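Long-range contact in Bse634I restriction endonuclease (Geobacillus stearothermophilus, PDB 1KNV), which probably cleaves double-stranded DNA as a metal-dependent type II restriction endonuclease of the PDDEXK clan: residues 246-258 with 265-277. Sequence-based numbering, arbitrary orientation.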
# COMPACT_ATOMS: atom_id res chain seq x y z
N LYS B 246 -9.73 -29.89 16.02
CA LYS B 246 -10.45 -28.72 15.53
C LYS B 246 -9.88 -27.48 16.21
O LYS B 246 -9.82 -26.41 15.61
CB LYS B 246 -11.95 -28.85 15.85
CG LYS B 246 -12.89 -28.19 14.83
CD LYS B 246 -13.49 -26.87 15.33
CE LYS B 246 -14.46 -26.27 14.30
NZ LYS B 246 -14.95 -24.88 14.63
N ALA B 247 -9.47 -27.63 17.47
CA ALA B 247 -8.91 -26.51 18.21
C ALA B 247 -7.67 -25.99 17.49
O ALA B 247 -7.52 -24.78 17.29
CB ALA B 247 -8.55 -26.93 19.62
N ASP B 248 -6.79 -26.89 17.09
CA ASP B 248 -5.58 -26.50 16.38
C ASP B 248 -5.92 -26.01 14.98
O ASP B 248 -5.34 -25.05 14.50
CB ASP B 248 -4.60 -27.66 16.29
CG ASP B 248 -3.98 -27.99 17.63
OD1 ASP B 248 -3.70 -27.04 18.40
OD2 ASP B 248 -3.75 -29.19 17.90
N ASP B 249 -6.86 -26.67 14.32
CA ASP B 249 -7.24 -26.24 13.00
C ASP B 249 -7.79 -24.82 13.06
O ASP B 249 -7.49 -23.98 12.21
CB ASP B 249 -8.28 -27.17 12.41
CG ASP B 249 -8.47 -26.96 10.94
OD1 ASP B 249 -7.65 -27.49 10.15
OD2 ASP B 249 -9.42 -26.23 10.57
N ASP B 250 -8.62 -24.56 14.07
CA ASP B 250 -9.20 -23.23 14.26
C ASP B 250 -8.08 -22.20 14.39
O ASP B 250 -8.09 -21.17 13.71
CB ASP B 250 -10.05 -23.19 15.53
CG ASP B 250 -11.42 -23.83 15.35
OD1 ASP B 250 -12.12 -23.99 16.38
OD2 ASP B 250 -11.80 -24.16 14.20
N ALA B 251 -7.14 -22.49 15.27
CA ALA B 251 -6.01 -21.61 15.53
C ALA B 251 -5.15 -21.38 14.30
O ALA B 251 -4.60 -20.30 14.14
CB ALA B 251 -5.16 -22.18 16.65
N LEU B 252 -5.06 -22.38 13.44
CA LEU B 252 -4.24 -22.28 12.23
C LEU B 252 -5.01 -21.56 11.11
O LEU B 252 -4.69 -21.69 9.93
CB LEU B 252 -3.80 -23.66 11.77
CG LEU B 252 -2.77 -24.37 12.64
CD1 LEU B 252 -2.47 -25.75 12.08
CD2 LEU B 252 -1.53 -23.51 12.68
N GLN B 253 -6.01 -20.77 11.50
CA GLN B 253 -6.82 -19.99 10.55
C GLN B 253 -6.45 -18.52 10.69
O GLN B 253 -6.94 -17.67 9.96
CB GLN B 253 -8.32 -20.16 10.81
CG GLN B 253 -8.91 -21.44 10.27
CD GLN B 253 -10.40 -21.54 10.55
OE1 GLN B 253 -11.10 -20.53 10.69
NE2 GLN B 253 -10.89 -22.76 10.62
N THR B 254 -5.55 -18.24 11.63
CA THR B 254 -5.07 -16.90 11.90
C THR B 254 -4.60 -16.22 10.60
O THR B 254 -3.89 -16.82 9.78
CB THR B 254 -3.91 -16.96 12.95
OG1 THR B 254 -3.41 -15.65 13.21
CG2 THR B 254 -2.78 -17.81 12.44
N ALA B 255 -5.03 -14.98 10.40
CA ALA B 255 -4.70 -14.20 9.21
C ALA B 255 -3.24 -13.74 9.14
O ALA B 255 -2.66 -13.31 10.13
CB ALA B 255 -5.62 -13.00 9.14
N ALA B 256 -2.65 -13.82 7.95
CA ALA B 256 -1.28 -13.36 7.78
C ALA B 256 -1.34 -11.88 8.16
O ALA B 256 -2.11 -11.13 7.56
CB ALA B 256 -0.87 -13.52 6.32
N THR B 257 -0.57 -11.46 9.15
CA THR B 257 -0.61 -10.06 9.60
C THR B 257 -0.36 -8.99 8.54
O THR B 257 -0.90 -7.88 8.64
CB THR B 257 0.35 -9.81 10.79
OG1 THR B 257 1.71 -9.99 10.38
CG2 THR B 257 0.05 -10.75 11.94
N HIS B 258 0.45 -9.29 7.54
CA HIS B 258 0.71 -8.28 6.52
C HIS B 258 -0.49 -8.05 5.61
O HIS B 258 -0.53 -7.07 4.86
CB HIS B 258 1.95 -8.64 5.67
CG HIS B 258 1.77 -9.81 4.76
ND1 HIS B 258 1.94 -11.11 5.16
CD2 HIS B 258 1.40 -9.87 3.45
CE1 HIS B 258 1.68 -11.93 4.15
NE2 HIS B 258 1.35 -11.19 3.10
N SER B 265 -5.52 -6.05 -0.53
CA SER B 265 -4.90 -7.37 -0.51
C SER B 265 -5.92 -8.45 -0.09
O SER B 265 -6.72 -8.25 0.82
CB SER B 265 -3.67 -7.39 0.41
OG SER B 265 -4.00 -7.03 1.73
N THR B 266 -5.89 -9.58 -0.79
CA THR B 266 -6.82 -10.67 -0.49
C THR B 266 -6.55 -11.24 0.89
O THR B 266 -5.41 -11.47 1.28
CB THR B 266 -6.72 -11.82 -1.54
OG1 THR B 266 -5.45 -12.47 -1.42
CG2 THR B 266 -6.85 -11.28 -2.95
N PRO B 267 -7.62 -11.48 1.67
CA PRO B 267 -7.37 -12.03 3.00
C PRO B 267 -6.75 -13.41 2.90
O PRO B 267 -7.17 -14.21 2.07
CB PRO B 267 -8.77 -12.07 3.61
CG PRO B 267 -9.63 -12.40 2.42
CD PRO B 267 -9.05 -11.48 1.34
N GLU B 268 -5.75 -13.69 3.73
CA GLU B 268 -5.16 -15.01 3.71
C GLU B 268 -4.57 -15.41 5.04
O GLU B 268 -4.14 -14.57 5.84
CB GLU B 268 -4.10 -15.13 2.60
CG GLU B 268 -2.86 -14.31 2.78
CD GLU B 268 -1.87 -14.52 1.64
OE1 GLU B 268 -1.39 -15.65 1.46
OE2 GLU B 268 -1.57 -13.54 0.93
N ARG B 269 -4.58 -16.71 5.29
CA ARG B 269 -4.05 -17.26 6.51
C ARG B 269 -2.53 -17.26 6.42
O ARG B 269 -1.96 -17.25 5.33
CB ARG B 269 -4.50 -18.71 6.68
CG ARG B 269 -5.98 -18.94 6.56
CD ARG B 269 -6.24 -20.42 6.65
NE ARG B 269 -7.67 -20.72 6.69
CZ ARG B 269 -8.17 -21.95 6.80
NH1 ARG B 269 -7.36 -23.00 6.89
NH2 ARG B 269 -9.49 -22.14 6.82
N ALA B 270 -1.89 -17.28 7.58
CA ALA B 270 -0.44 -17.35 7.62
C ALA B 270 -0.10 -18.75 7.13
O ALA B 270 0.91 -18.95 6.47
CB ALA B 270 0.04 -17.16 9.06
N VAL B 271 -0.96 -19.71 7.46
CA VAL B 271 -0.77 -21.11 7.07
C VAL B 271 -2.00 -21.47 6.28
O VAL B 271 -3.09 -21.56 6.84
CB VAL B 271 -0.66 -22.02 8.30
CG1 VAL B 271 -0.24 -23.43 7.90
CG2 VAL B 271 0.35 -21.46 9.28
N ASP B 272 -1.84 -21.67 4.98
CA ASP B 272 -2.95 -21.99 4.11
C ASP B 272 -3.74 -23.26 4.47
O ASP B 272 -4.94 -23.33 4.24
CB ASP B 272 -2.45 -22.05 2.69
CG ASP B 272 -2.06 -20.69 2.19
OD1 ASP B 272 -2.98 -19.90 1.93
OD2 ASP B 272 -0.84 -20.40 2.09
N ASP B 273 -3.06 -24.26 4.99
CA ASP B 273 -3.76 -25.46 5.39
C ASP B 273 -2.83 -26.31 6.23
O ASP B 273 -1.61 -26.14 6.22
CB ASP B 273 -4.26 -26.24 4.17
CG ASP B 273 -5.46 -27.13 4.49
OD1 ASP B 273 -6.07 -27.65 3.53
OD2 ASP B 273 -5.81 -27.31 5.68
N ILE B 274 -3.43 -27.22 6.99
CA ILE B 274 -2.68 -28.10 7.87
C ILE B 274 -3.02 -29.53 7.50
O ILE B 274 -4.18 -29.87 7.27
CB ILE B 274 -3.03 -27.79 9.35
CG1 ILE B 274 -2.36 -28.80 10.27
CG2 ILE B 274 -4.53 -27.75 9.53
CD1 ILE B 274 -0.86 -28.68 10.29
N PHE B 275 -1.99 -30.36 7.44
CA PHE B 275 -2.15 -31.76 7.07
C PHE B 275 -1.77 -32.68 8.22
O PHE B 275 -1.04 -32.28 9.14
CB PHE B 275 -1.29 -32.08 5.85
CG PHE B 275 -1.67 -31.30 4.62
CD1 PHE B 275 -2.76 -31.70 3.84
CD2 PHE B 275 -0.95 -30.17 4.25
CE1 PHE B 275 -3.12 -30.97 2.71
CE2 PHE B 275 -1.31 -29.43 3.12
CZ PHE B 275 -2.40 -29.83 2.35
N SER B 276 -2.28 -33.90 8.18
CA SER B 276 -1.99 -34.90 9.19
C SER B 276 -1.34 -36.05 8.43
O SER B 276 -1.95 -36.64 7.54
CB SER B 276 -3.28 -35.36 9.86
OG SER B 276 -3.00 -36.27 10.91
N LEU B 277 -0.10 -36.36 8.76
CA LEU B 277 0.59 -37.44 8.08
C LEU B 277 0.71 -38.68 8.95
O LEU B 277 1.51 -38.72 9.89
CB LEU B 277 1.98 -36.96 7.64
CG LEU B 277 2.00 -35.73 6.74
CD1 LEU B 277 3.43 -35.26 6.57
CD2 LEU B 277 1.39 -36.06 5.39
O HOH W 1 -2.78 -19.24 9.69
O HOH W 2 -4.83 -23.64 7.84
O HOH W 3 0.77 -12.45 0.27
O HOH W 4 -2.52 -5.69 3.76
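One face of the Arg269 guanidinium is covered by Gln253, whose CG sits over its centre, 3.5 Å above the plane. The two side chains run side by side in the same direction, and the Gln253 amide is turned only 12° from the guanidinium plane. Arg269 reaches this place with an extended chain from CG to NE, its CD passing Leu252 O. Arg269 NH1 donates a hydrogen bond to a water 2.8 Å away, which in turn donates to Leu252 O, while Arg269 NE is hydrogen-bonded to Gln137 O of the second subunit, another copy of the protein. A leucine in place of Arg269 would probably leave Gln137 O of the second subunit and the water without the N-H groups they accept from, and uncover the flank of Gln253. At the edge of the His258 ring, in its plane, another water meets NE2 and donates to Glu268 OE2; Glu268 OE1 is salt-bridged to Lys217.

Between these groups the backbones form a single beta bridge, Ala255 with Arg269. Ala256 N donates to Glu268 O at 2.7 Å and Ala270 N to Thr254 O at 3.0 Å, the latter carbonyl also accepting a water that Val271 N binds. Farther along, Leu252 CD1 presses on Ile274 CB at 3.5 Å, a tight approach of side chains crossing nearly at right angles. Ile274 CG2 also meets Asp249 OD1 at 3.2 Å.

The contact thus ties the end of helix 246-251 and the chain after it to the approach to strand 273-276, within a beta-alpha-beta unit begun by strand 235-240. Helix 203-227 packs against Leu252, His258 and Ala270, and strand 273-276 pairs with strand 235-240 in the mixed sheet.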